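PDB 5F7V: Lmo0181 protein from Listeria monocytogenes serovar 1/2a, which binds cycloalternan as the extracellular substrate-binding lipoprotein of a probable ABC transporter for this cyclic glucan. Local coordinates for residues 259-269 with 337-348. Numbering follows the deposited sequence.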
loop_
_atom_site.group_PDB
_atom_site.type_symbol
_atom_site.label_atom_id
_atom_site.label_comp_id
_atom_site.label_asym_id
_atom_site.label_seq_id
_atom_site.Cartn_x
_atom_site.Cartn_y
_atom_site.Cartn_z
ATOM N N GLN A 259 11.050 -0.855 -14.284
ATOM C CA GLN A 259 11.130 -0.558 -15.719
ATOM C C GLN A 259 12.437 -1.052 -16.302
ATOM O O GLN A 259 12.460 -1.478 -17.451
ATOM C CB GLN A 259 10.981 0.940 -16.030
ATOM C CG GLN A 259 9.621 1.519 -15.624
ATOM C CD GLN A 259 8.483 0.914 -16.428
ATOM O OE1 GLN A 259 8.398 1.136 -17.620
ATOM N NE2 GLN A 259 7.653 0.103 -15.804
ATOM N N ASP A 260 13.531 -0.995 -15.554
ATOM C CA ASP A 260 14.820 -1.435 -16.094
ATOM C C ASP A 260 15.251 -2.762 -15.491
ATOM O O ASP A 260 16.440 -3.104 -15.509
ATOM C CB ASP A 260 15.910 -0.368 -15.976
ATOM C CG ASP A 260 16.208 0.029 -14.564
ATOM O OD1 ASP A 260 15.618 -0.515 -13.611
ATOM O OD2 ASP A 260 17.050 0.956 -14.371
ATOM N N ALA A 261 14.289 -3.568 -15.063
ATOM C CA ALA A 261 14.614 -4.943 -14.691
ATOM C C ALA A 261 15.241 -5.622 -15.891
ATOM O O ALA A 261 14.731 -5.440 -17.007
ATOM C CB ALA A 261 13.370 -5.728 -14.285
ATOM N N PRO A 262 16.340 -6.391 -15.712
ATOM C CA PRO A 262 17.035 -6.930 -16.872
ATOM C C PRO A 262 16.457 -8.279 -17.327
ATOM O O PRO A 262 17.201 -9.210 -17.662
ATOM C CB PRO A 262 18.461 -7.111 -16.333
ATOM C CG PRO A 262 18.234 -7.513 -14.928
ATOM C CD PRO A 262 17.101 -6.636 -14.469
ATOM N N PHE A 263 15.142 -8.365 -17.452
ATOM C CA PHE A 263 14.413 -9.550 -17.887
ATOM C C PHE A 263 13.007 -9.095 -18.268
ATOM O O PHE A 263 12.591 -7.971 -17.919
ATOM C CB PHE A 263 14.364 -10.646 -16.803
ATOM C CG PHE A 263 13.956 -10.171 -15.441
ATOM C CD1 PHE A 263 12.622 -9.978 -15.130
ATOM C CD2 PHE A 263 14.907 -9.914 -14.476
ATOM C CE1 PHE A 263 12.261 -9.525 -13.875
ATOM C CE2 PHE A 263 14.581 -9.487 -13.211
ATOM C CZ PHE A 263 13.242 -9.292 -12.916
ATOM N N LYS A 264 12.287 -9.928 -18.997
ATOM C CA LYS A 264 10.870 -9.651 -19.292
ATOM C C LYS A 264 10.009 -10.030 -18.095
ATOM O O LYS A 264 10.256 -11.052 -17.429
ATOM C CB LYS A 264 10.430 -10.479 -20.494
ATOM C CG LYS A 264 11.264 -10.235 -21.760
ATOM C CD LYS A 264 11.309 -8.828 -22.280
ATOM C CE LYS A 264 12.335 -8.661 -23.402
ATOM N NZ LYS A 264 13.740 -9.060 -23.066
ATOM N N TRP A 265 9.008 -9.193 -17.810
ATOM C CA TRP A 265 8.147 -9.402 -16.674
ATOM C C TRP A 265 6.752 -8.927 -17.003
ATOM O O TRP A 265 6.537 -8.046 -17.854
ATOM C CB TRP A 265 8.673 -8.694 -15.429
ATOM C CG TRP A 265 8.897 -7.201 -15.522
ATOM C CD1 TRP A 265 9.955 -6.563 -16.093
ATOM C CD2 TRP A 265 8.050 -6.170 -15.042
ATOM N NE1 TRP A 265 9.828 -5.202 -16.016
ATOM C CE2 TRP A 265 8.666 -4.934 -15.343
ATOM C CE3 TRP A 265 6.840 -6.168 -14.341
ATOM C CZ2 TRP A 265 8.119 -3.738 -14.963
ATOM C CZ3 TRP A 265 6.304 -4.955 -13.958
ATOM C CH2 TRP A 265 6.947 -3.760 -14.266
ATOM N N ASP A 266 5.794 -9.451 -16.240
ATOM C CA ASP A 266 4.396 -9.046 -16.405
ATOM C C ASP A 266 3.698 -9.208 -15.058
ATOM O O ASP A 266 4.338 -9.472 -14.036
ATOM C CB ASP A 266 3.742 -9.819 -17.566
ATOM C CG ASP A 266 2.579 -9.099 -18.255
ATOM O OD1 ASP A 266 2.053 -8.085 -17.737
ATOM O OD2 ASP A 266 2.235 -9.606 -19.363
ATOM N N VAL A 267 2.406 -8.937 -15.040
ATOM C CA VAL A 267 1.634 -8.945 -13.794
ATOM C C VAL A 267 0.331 -9.680 -13.944
ATOM O O VAL A 267 -0.201 -9.820 -15.063
ATOM C CB VAL A 267 1.366 -7.515 -13.285
ATOM C CG1 VAL A 267 2.655 -6.751 -13.062
ATOM C CG2 VAL A 267 0.436 -6.752 -14.192
ATOM N N GLN A 268 -0.214 -10.150 -12.843
ATOM C CA GLN A 268 -1.489 -10.860 -12.789
ATOM C C GLN A 268 -2.240 -10.559 -11.505
ATOM O O GLN A 268 -1.656 -10.220 -10.502
ATOM C CB GLN A 268 -1.254 -12.382 -12.930
ATOM C CG GLN A 268 -2.503 -13.234 -13.122
ATOM C CD GLN A 268 -3.327 -12.754 -14.281
ATOM O OE1 GLN A 268 -4.232 -11.953 -14.122
ATOM N NE2 GLN A 268 -3.008 -13.262 -15.478
ATOM N N VAL A 269 -3.563 -10.664 -11.583
ATOM C CA VAL A 269 -4.396 -10.645 -10.368
ATOM C C VAL A 269 -3.963 -11.718 -9.411
ATOM O O VAL A 269 -3.722 -12.846 -9.833
ATOM C CB VAL A 269 -5.875 -10.854 -10.736
ATOM C CG1 VAL A 269 -6.761 -10.777 -9.483
ATOM C CG2 VAL A 269 -6.360 -9.862 -11.780
ATOM N N THR A 337 3.982 0.207 -21.071
ATOM C CA THR A 337 4.582 -1.123 -20.847
ATOM C C THR A 337 6.087 -0.963 -20.564
ATOM O O THR A 337 6.679 -0.037 -21.141
ATOM C CB THR A 337 4.320 -2.065 -22.038
ATOM O OG1 THR A 337 4.862 -3.373 -21.772
ATOM C CG2 THR A 337 4.882 -1.560 -23.369
ATOM N N PRO A 338 6.697 -1.813 -19.748
ATOM C CA PRO A 338 6.124 -2.915 -19.012
ATOM C C PRO A 338 5.356 -2.430 -17.767
ATOM O O PRO A 338 5.544 -1.317 -17.311
ATOM C CB PRO A 338 7.369 -3.737 -18.663
ATOM C CG PRO A 338 8.443 -2.703 -18.441
ATOM C CD PRO A 338 8.160 -1.733 -19.549
ATOM N N PRO A 339 4.492 -3.251 -17.181
ATOM C CA PRO A 339 4.124 -4.580 -17.680
ATOM C C PRO A 339 3.034 -4.430 -18.750
ATOM O O PRO A 339 2.326 -3.415 -18.796
ATOM C CB PRO A 339 3.551 -5.241 -16.424
ATOM C CG PRO A 339 2.854 -4.121 -15.679
ATOM C CD PRO A 339 3.804 -2.966 -15.898
ATOM N N ASP A 340 2.870 -5.449 -19.590
ATOM C CA ASP A 340 1.812 -5.433 -20.595
ATOM C C ASP A 340 0.421 -5.519 -20.016
ATOM O O ASP A 340 -0.502 -4.850 -20.516
ATOM C CB ASP A 340 1.990 -6.583 -21.585
ATOM C CG ASP A 340 3.149 -6.393 -22.556
ATOM O OD1 ASP A 340 3.475 -5.264 -22.947
ATOM O OD2 ASP A 340 3.712 -7.415 -22.980
ATOM N N ASN A 341 0.236 -6.342 -18.975
ATOM C CA ASN A 341 -1.128 -6.633 -18.505
ATOM C C ASN A 341 -1.611 -5.621 -17.483
ATOM O O ASN A 341 -1.977 -5.968 -16.369
ATOM C CB ASN A 341 -1.164 -8.042 -17.951
ATOM C CG ASN A 341 -2.570 -8.510 -17.668
ATOM O OD1 ASN A 341 -3.528 -8.026 -18.283
ATOM N ND2 ASN A 341 -2.721 -9.442 -16.736
ATOM N N ARG A 342 -1.609 -4.348 -17.895
ATOM C CA ARG A 342 -2.088 -3.250 -17.078
ATOM C C ARG A 342 -3.544 -3.468 -16.634
ATOM O O ARG A 342 -3.914 -3.042 -15.529
ATOM C CB ARG A 342 -1.951 -1.927 -17.854
ATOM C CG ARG A 342 -0.540 -1.495 -18.249
ATOM C CD ARG A 342 0.261 -1.170 -17.030
ATOM N NE ARG A 342 1.640 -0.738 -17.291
ATOM C CZ ARG A 342 2.145 0.459 -17.024
ATOM N NH1 ARG A 342 1.374 1.406 -16.519
ATOM N NH2 ARG A 342 3.445 0.666 -17.196
ATOM N N GLU A 343 -4.337 -4.176 -17.447
ATOM C CA GLU A 343 -5.727 -4.436 -17.050
ATOM C C GLU A 343 -5.823 -5.217 -15.755
ATOM O O GLU A 343 -6.828 -5.051 -15.065
ATOM C CB GLU A 343 -6.568 -5.072 -18.159
ATOM C CG GLU A 343 -6.950 -4.155 -19.288
ATOM C CD GLU A 343 -8.011 -3.083 -19.028
ATOM O OE1 GLU A 343 -8.470 -2.855 -17.874
ATOM O OE2 GLU A 343 -8.382 -2.452 -20.058
ATOM N N ALA A 344 -4.820 -6.011 -15.386
ATOM C CA ALA A 344 -4.881 -6.714 -14.105
ATOM C C ALA A 344 -5.028 -5.756 -12.937
ATOM O O ALA A 344 -5.645 -6.104 -11.929
ATOM C CB ALA A 344 -3.644 -7.573 -13.872
ATOM N N VAL A 345 -4.472 -4.547 -13.027
ATOM C CA VAL A 345 -4.571 -3.574 -11.948
ATOM C C VAL A 345 -6.037 -3.203 -11.731
ATOM O O VAL A 345 -6.503 -3.126 -10.594
ATOM C CB VAL A 345 -3.710 -2.333 -12.300
ATOM C CG1 VAL A 345 -3.897 -1.246 -11.253
ATOM C CG2 VAL A 345 -2.225 -2.660 -12.476
ATOM N N PHE A 346 -6.747 -2.949 -12.824
ATOM C CA PHE A 346 -8.153 -2.559 -12.721
ATOM C C PHE A 346 -9.046 -3.758 -12.460
ATOM O O PHE A 346 -10.005 -3.633 -11.698
ATOM C CB PHE A 346 -8.549 -1.767 -13.979
ATOM C CG PHE A 346 -7.712 -0.550 -14.123
ATOM C CD1 PHE A 346 -7.993 0.580 -13.393
ATOM C CD2 PHE A 346 -6.592 -0.587 -14.930
ATOM C CE1 PHE A 346 -7.151 1.691 -13.507
ATOM C CE2 PHE A 346 -5.743 0.501 -15.034
ATOM C CZ PHE A 346 -6.049 1.639 -14.333
ATOM N N GLU A 347 -8.744 -4.910 -13.055
ATOM C CA GLU A 347 -9.549 -6.117 -12.766
ATOM C C GLU A 347 -9.516 -6.426 -11.272
ATOM O O GLU A 347 -10.528 -6.858 -10.701
ATOM C CB GLU A 347 -8.980 -7.306 -13.524
ATOM C CG GLU A 347 -9.235 -7.245 -15.011
ATOM C CD GLU A 347 -8.309 -8.145 -15.820
ATOM O OE1 GLU A 347 -7.418 -8.811 -15.248
ATOM O OE2 GLU A 347 -8.528 -8.171 -17.053
ATOM N N SER A 348 -8.381 -6.177 -10.614
ATOM C CA SER A 348 -8.228 -6.481 -9.192
ATOM C C SER A 348 -9.195 -5.689 -8.326
ATOM O O SER A 348 -9.551 -6.177 -7.256
ATOM C CB SER A 348 -6.786 -6.228 -8.766
ATOM O OG SER A 348 -5.834 -7.087 -9.365
HETATM O O HOH W 1 4.965 -7.343 -19.896
HETATM O O HOH W 2 3.905 -9.692 -21.509
HETATM O O HOH W 3 -5.476 -10.452 -16.083
#
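W265 lays one face of its indole against two consecutive prolines: P338 CB lies over that face, offset toward the rim, with P338 CG close by at an oblique approach, W265 CZ2 lying 3.6 Å from P338 CG, while P339 meets the six-membered part through CB and CD. Both peptide bonds before these prolines are cis, and the carbonyl between the two rings, P338 O, is gripped from opposite faces of its plane. The amide of Q259 comes from one side in a nearly straight bond, Q259 NE2 to P338 O 3.0 Å at 178°, and R342 NH2 from the other; R342 also turns NE to P339 O, so one guanidinium bridges two successive carbonyls.

Further along, D266, with CG anti to the backbone N (chi1 -153°), presents the syn lone pair of OD1 to the N341 backbone N at 2.8 Å and meets V267 N on the anti side, well out of the carboxylate plane. A water spans D266 OD2 and D340 OD2, two carboxylates 4.5 Å apart whose repulsion it probably eases.

In this periplasmic-binding-protein-type fold, strand 265-268 pairs antiparallel with strand 119-135, and residues 337-348 run alongside it, leading into helix 343-347. The V267 side chain lies about 13 Å from a bound glucose, so its contact with P339 is packing at a distance from the glycan.

N341, centre of an inverse gamma turn, sends ND2 back to V267 O at 3.0 Å, the acceptor almost in its amide plane. V267 CG1 packs on P339 CG at 3.7 Å. At the helix, V269 CG2 settles near A344 CB and S348 OG, a hydroxyl tied to A344 O at 2.8 Å.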